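Local coordinates for protein peptidase S8 and S53, subtilisin, kexin, sedolisin (Mycobacterium smegmatis, PDB 4KG7) that probably cleaves proteins as a subtilisin-like serine endopeptidase, the mycosin MycP3 of the type VII (ESX-3) secretion system, at residues A158-A162 against V194-A198; P6-D10 against W254-Y258. One frame throughout, in Å; residues are numbered along the deposited sequence.

Contact 1 (A158-A162 against V194-A198)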
loop_
_atom_site.group_PDB
_atom_site.type_symbol
_atom_site.label_atom_id
_atom_site.label_comp_id
_atom_site.label_asym_id
_atom_site.label_seq_id
_atom_site.Cartn_x
_atom_site.Cartn_y
_atom_site.Cartn_z
ATOM N N ALA A 158 2.387 12.456 8.132
ATOM C CA ALA A 158 1.091 12.055 8.708
ATOM C C ALA A 158 0.032 13.096 8.377
ATOM O O ALA A 158 -1.148 12.777 8.235
ATOM C CB ALA A 158 1.198 11.874 10.210
ATOM N N GLU A 159 0.442 14.358 8.334
ATOM C CA GLU A 159 -0.488 15.467 8.154
ATOM C C GLU A 159 -1.075 15.390 6.753
ATOM O O GLU A 159 -2.281 15.536 6.576
ATOM C CB GLU A 159 0.225 16.799 8.416
ATOM C CG GLU A 159 -0.682 18.026 8.488
ATOM C CD GLU A 159 -1.145 18.546 7.125
ATOM O OE1 GLU A 159 -0.398 18.468 6.133
ATOM O OE2 GLU A 159 -2.268 19.097 7.083
ATOM N N THR A 160 -0.256 15.134 5.740
ATOM C CA THR A 160 -0.798 14.991 4.395
ATOM C C THR A 160 -1.504 13.652 4.209
ATOM O O THR A 160 -2.509 13.589 3.484
ATOM C CB THR A 160 0.275 15.132 3.313
ATOM O OG1 THR A 160 1.305 14.167 3.550
ATOM C CG2 THR A 160 0.854 16.525 3.316
ATOM N N LEU A 161 -1.017 12.597 4.873
ATOM C CA LEU A 161 -1.637 11.306 4.698
ATOM C C LEU A 161 -3.110 11.374 5.170
ATOM O O LEU A 161 -4.029 10.847 4.507
ATOM C CB LEU A 161 -0.913 10.214 5.480
ATOM C CG LEU A 161 -1.564 8.830 5.354
ATOM C CD1 LEU A 161 -1.667 8.407 3.916
ATOM C CD2 LEU A 161 -0.767 7.800 6.159
ATOM N N ALA A 162 -3.332 12.036 6.309
ATOM C CA ALA A 162 -4.689 12.094 6.865
ATOM C C ALA A 162 -5.617 12.828 5.907
ATOM O O ALA A 162 -6.762 12.407 5.688
ATOM C CB ALA A 162 -4.680 12.788 8.196
ATOM N N VAL A 194 -5.442 12.947 14.624
ATOM C CA VAL A 194 -6.043 13.414 13.367
ATOM C C VAL A 194 -5.998 12.312 12.305
ATOM O O VAL A 194 -6.953 12.083 11.569
ATOM C CB VAL A 194 -5.415 14.737 12.875
ATOM C CG1 VAL A 194 -5.980 15.128 11.512
ATOM C CG2 VAL A 194 -5.703 15.826 13.887
ATOM N N LEU A 195 -4.862 11.640 12.204
ATOM C CA LEU A 195 -4.743 10.517 11.269
ATOM C C LEU A 195 -5.701 9.387 11.644
ATOM O O LEU A 195 -6.384 8.815 10.778
ATOM C CB LEU A 195 -3.279 10.006 11.228
ATOM C CG LEU A 195 -3.008 8.796 10.309
ATOM C CD1 LEU A 195 -3.381 9.052 8.843
ATOM C CD2 LEU A 195 -1.553 8.380 10.412
ATOM N N GLY A 196 -5.731 9.040 12.922
ATOM C CA GLY A 196 -6.699 8.068 13.385
ATOM C C GLY A 196 -8.123 8.446 13.010
ATOM O O GLY A 196 -8.888 7.620 12.519
ATOM N N ALA A 197 -8.473 9.707 13.209
ATOM C CA ALA A 197 -9.816 10.188 12.876
ATOM C C ALA A 197 -10.104 10.034 11.383
ATOM O O ALA A 197 -11.209 9.661 10.984
ATOM C CB ALA A 197 -10.002 11.628 13.302
ATOM N N ALA A 198 -9.133 10.407 10.568
ATOM C CA ALA A 198 -9.260 10.256 9.118
ATOM C C ALA A 198 -9.480 8.808 8.691
ATOM O O ALA A 198 -10.341 8.496 7.846
ATOM C CB ALA A 198 -8.028 10.834 8.453
#
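Val194 O takes the helical hydrogen bond of Ala198 N at 2.9 Å, and the methyl of Ala162 packs beside this turn, its CB 4.1 Å from Val194 O. No hydrogen bond crosses between 158-162 and 194-198; the two helical turns meet through apolar carbons. Ala162 is the centre: its CB points at the second helix and lies 3.8 Å from Leu195 CA, with Val194 CG1 and Ala198 CB around it. The axes of the two short turns approach to 8.9 Å, with the methyls of Ala162 and Ala198 facing each other. Packing is closest where Ala198 CB abuts the backbone, 3.4 Å from Ala162 O. Leu195 answers from its own helix. With CG anti to the backbone N (chi1 178°), it sends CD1 across to the backbone of Ala162, 3.9 Å from its CA. The same methyl also lies against the branch point of Leu161, CD1 to CG 3.9 Å, while CD2 points loosely toward Ala158 CB. These turns run nearly parallel, 19° apart. Helix 150-170 leads into strand 175-178, and helix 193-205 connects that strand to its parallel neighbour 209-213, a beta-alpha-beta crossover; the contact thus joins successive helices flanking the central sheet of the subtilisin fold.

Contact 2 (P6-D10 against W254-Y258)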
loop_
_atom_site.group_PDB
_atom_site.type_symbol
_atom_site.label_atom_id
_atom_site.label_comp_id
_atom_site.label_asym_id
_atom_site.label_seq_id
_atom_site.Cartn_x
_atom_site.Cartn_y
_atom_site.Cartn_z
ATOM N N PRO A 6 -2.306 -0.703 21.614
ATOM C CA PRO A 6 -2.967 -0.380 20.358
ATOM C C PRO A 6 -3.573 1.041 20.366
ATOM O O PRO A 6 -4.154 1.444 21.392
ATOM C CB PRO A 6 -4.041 -1.472 20.246
ATOM C CG PRO A 6 -3.530 -2.604 21.085
ATOM C CD PRO A 6 -2.872 -1.913 22.239
ATOM N N PRO A 7 -3.426 1.806 19.256
ATOM C CA PRO A 7 -3.913 3.182 19.249
ATOM C C PRO A 7 -5.441 3.229 19.250
ATOM O O PRO A 7 -6.099 2.289 18.833
ATOM C CB PRO A 7 -3.328 3.768 17.965
ATOM C CG PRO A 7 -3.200 2.598 17.060
ATOM C CD PRO A 7 -2.769 1.470 17.973
ATOM N N GLN A 8 -5.965 4.317 19.781
ATOM C CA GLN A 8 -7.389 4.516 19.917
ATOM C C GLN A 8 -7.684 5.931 19.506
ATOM O O GLN A 8 -6.982 6.856 19.935
ATOM C CB GLN A 8 -7.727 4.345 21.381
ATOM C CG GLN A 8 -9.114 3.855 21.668
ATOM C CD GLN A 8 -9.150 3.205 23.020
ATOM O OE1 GLN A 8 -8.543 3.708 23.969
ATOM N NE2 GLN A 8 -9.835 2.073 23.123
ATOM N N VAL A 9 -8.737 6.128 18.715
ATOM C CA VAL A 9 -9.152 7.476 18.350
ATOM C C VAL A 9 -9.581 8.257 19.579
ATOM O O VAL A 9 -10.081 7.681 20.549
ATOM C CB VAL A 9 -10.307 7.514 17.312
ATOM C CG1 VAL A 9 -9.851 6.947 15.976
ATOM C CG2 VAL A 9 -11.550 6.799 17.830
ATOM N N ASP A 10 -9.363 9.563 19.529
ATOM C CA ASP A 10 -9.902 10.491 20.522
ATOM C C ASP A 10 -11.216 11.019 19.955
ATOM O O ASP A 10 -11.202 11.702 18.946
ATOM C CB ASP A 10 -8.891 11.618 20.737
ATOM C CG ASP A 10 -9.353 12.675 21.739
ATOM O OD1 ASP A 10 -10.550 12.757 22.073
ATOM O OD2 ASP A 10 -8.478 13.466 22.140
ATOM N N TRP A 254 -0.359 0.547 12.169
ATOM C CA TRP A 254 -0.709 0.299 13.568
ATOM C C TRP A 254 -2.122 0.728 13.922
ATOM O O TRP A 254 -2.626 0.342 14.959
ATOM C CB TRP A 254 0.335 0.857 14.507
ATOM C CG TRP A 254 0.242 2.308 14.764
ATOM C CD1 TRP A 254 0.005 3.308 13.870
ATOM C CD2 TRP A 254 0.416 2.921 16.031
ATOM N NE1 TRP A 254 0.017 4.524 14.518
ATOM C CE2 TRP A 254 0.277 4.314 15.844
ATOM C CE3 TRP A 254 0.694 2.432 17.311
ATOM C CZ2 TRP A 254 0.398 5.225 16.896
ATOM C CZ3 TRP A 254 0.806 3.334 18.368
ATOM C CH2 TRP A 254 0.658 4.723 18.150
ATOM N N TRP A 255 -2.786 1.455 13.017
ATOM C CA TRP A 255 -4.165 1.900 13.239
ATOM C C TRP A 255 -5.183 0.794 12.974
ATOM O O TRP A 255 -6.118 0.955 12.201
ATOM C CB TRP A 255 -4.469 3.191 12.431
ATOM C CG TRP A 255 -4.073 4.415 13.164
ATOM C CD1 TRP A 255 -3.002 5.241 12.921
ATOM C CD2 TRP A 255 -4.733 4.946 14.300
ATOM N NE1 TRP A 255 -2.989 6.271 13.835
ATOM C CE2 TRP A 255 -4.044 6.112 14.695
ATOM C CE3 TRP A 255 -5.876 4.566 15.003
ATOM C CZ2 TRP A 255 -4.441 6.865 15.795
ATOM C CZ3 TRP A 255 -6.278 5.322 16.089
ATOM C CH2 TRP A 255 -5.566 6.454 16.472
ATOM N N GLN A 256 -5.067 -0.298 13.721
ATOM C CA GLN A 256 -6.084 -1.315 13.771
ATOM C C GLN A 256 -7.304 -0.725 14.500
ATOM O O GLN A 256 -7.155 0.055 15.457
ATOM C CB GLN A 256 -5.513 -2.544 14.498
ATOM C CG GLN A 256 -4.302 -3.117 13.788
ATOM C CD GLN A 256 -4.617 -3.489 12.370
ATOM O OE1 GLN A 256 -5.500 -4.301 12.145
ATOM N NE2 GLN A 256 -4.003 -2.809 11.416
ATOM N N PRO A 257 -8.522 -1.091 14.063
ATOM C CA PRO A 257 -8.891 -2.052 13.026
ATOM C C PRO A 257 -9.142 -1.467 11.645
ATOM O O PRO A 257 -9.572 -2.183 10.743
ATOM C CB PRO A 257 -10.189 -2.639 13.574
ATOM C CG PRO A 257 -10.828 -1.461 14.193
ATOM C CD PRO A 257 -9.704 -0.689 14.840
ATOM N N TYR A 258 -8.848 -0.191 11.456
ATOM C CA TYR A 258 -9.255 0.529 10.247
ATOM C C TYR A 258 -8.440 0.171 8.996
ATOM O O TYR A 258 -8.895 0.418 7.871
ATOM C CB TYR A 258 -9.160 2.029 10.494
ATOM C CG TYR A 258 -9.830 2.428 11.781
ATOM C CD1 TYR A 258 -11.199 2.175 12.015
ATOM C CD2 TYR A 258 -9.121 3.032 12.784
ATOM C CE1 TYR A 258 -11.786 2.514 13.220
ATOM C CE2 TYR A 258 -9.704 3.400 13.978
ATOM C CZ TYR A 258 -11.044 3.147 14.196
ATOM O OH TYR A 258 -11.582 3.529 15.407
HETATM O O HOH W 1 -5.544 -0.280 17.567
HETATM O O HOH W 2 -8.274 1.805 17.235
HETATM O O HOH W 3 -10.184 3.530 17.739
#
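A proline-on-tryptophan CH-pi contact at the protein surface ties the N-terminal extension, 6-10, to the loop that leads into strand 259-265 of the subtilisin fold. In that loop Trp255 is the centre of an inverse gamma turn, closed by a weak bond from Gln256 N to Trp254 O. Pro7 wedges between two indoles that are steeply inclined to each other. Its CG stands over the face of the Trp254 six-membered ring, 3.9 Å from the centroid, and its CB over that of Trp255, 3.7 Å from the centroid and only 7° off the normal. Trp254 CG sits between its backbone N and carbonyl carbon (chi1 80°), and Pro7 CG touches the backbone as well as the ring, 3.1 Å from Trp254 O. Both indole nitrogens bond to Gln192 OE1, a shared acceptor that helps fix the rotation of the two rings. Farther along, the backbone runs past the edge of Trp255, Val9 N lying in the ring plane, and Val9 CG1 packs 3.9 Å from Trp255 CZ3. Two waters each lie within donating distance of Pro7 O and Gln256 O, though more acceptors are in reach than either has protons for. A third water accepts from Val9 N at 3.1 Å and is hydrogen-bonded to Tyr258 OH at 2.7 Å.

Overall arrangement
Contacts 1 and 2 have their centres 12 Å apart and are linked by helix 193-205, which carries segment 194-198 of contact 1 and meets Val9, Trp255 and Tyr258 of contact 2 on another side. Val194, Leu195 and Ala198 pack on 158-162, while Gly196, on the side turned away from that segment, has its CA 3.5 Å from Trp255 CZ2 and its O 3.7 Å from Val9 CG1. The N-terminal extension also touches the helix through Pro16, which meets Val194 and Ala198. Contact 1 is nearer the predicted charge relay residues, the Leu161 side chain being about 9 Å from that of Asp73 and about 12 Å from that of His104; contact 2 lies away from this site.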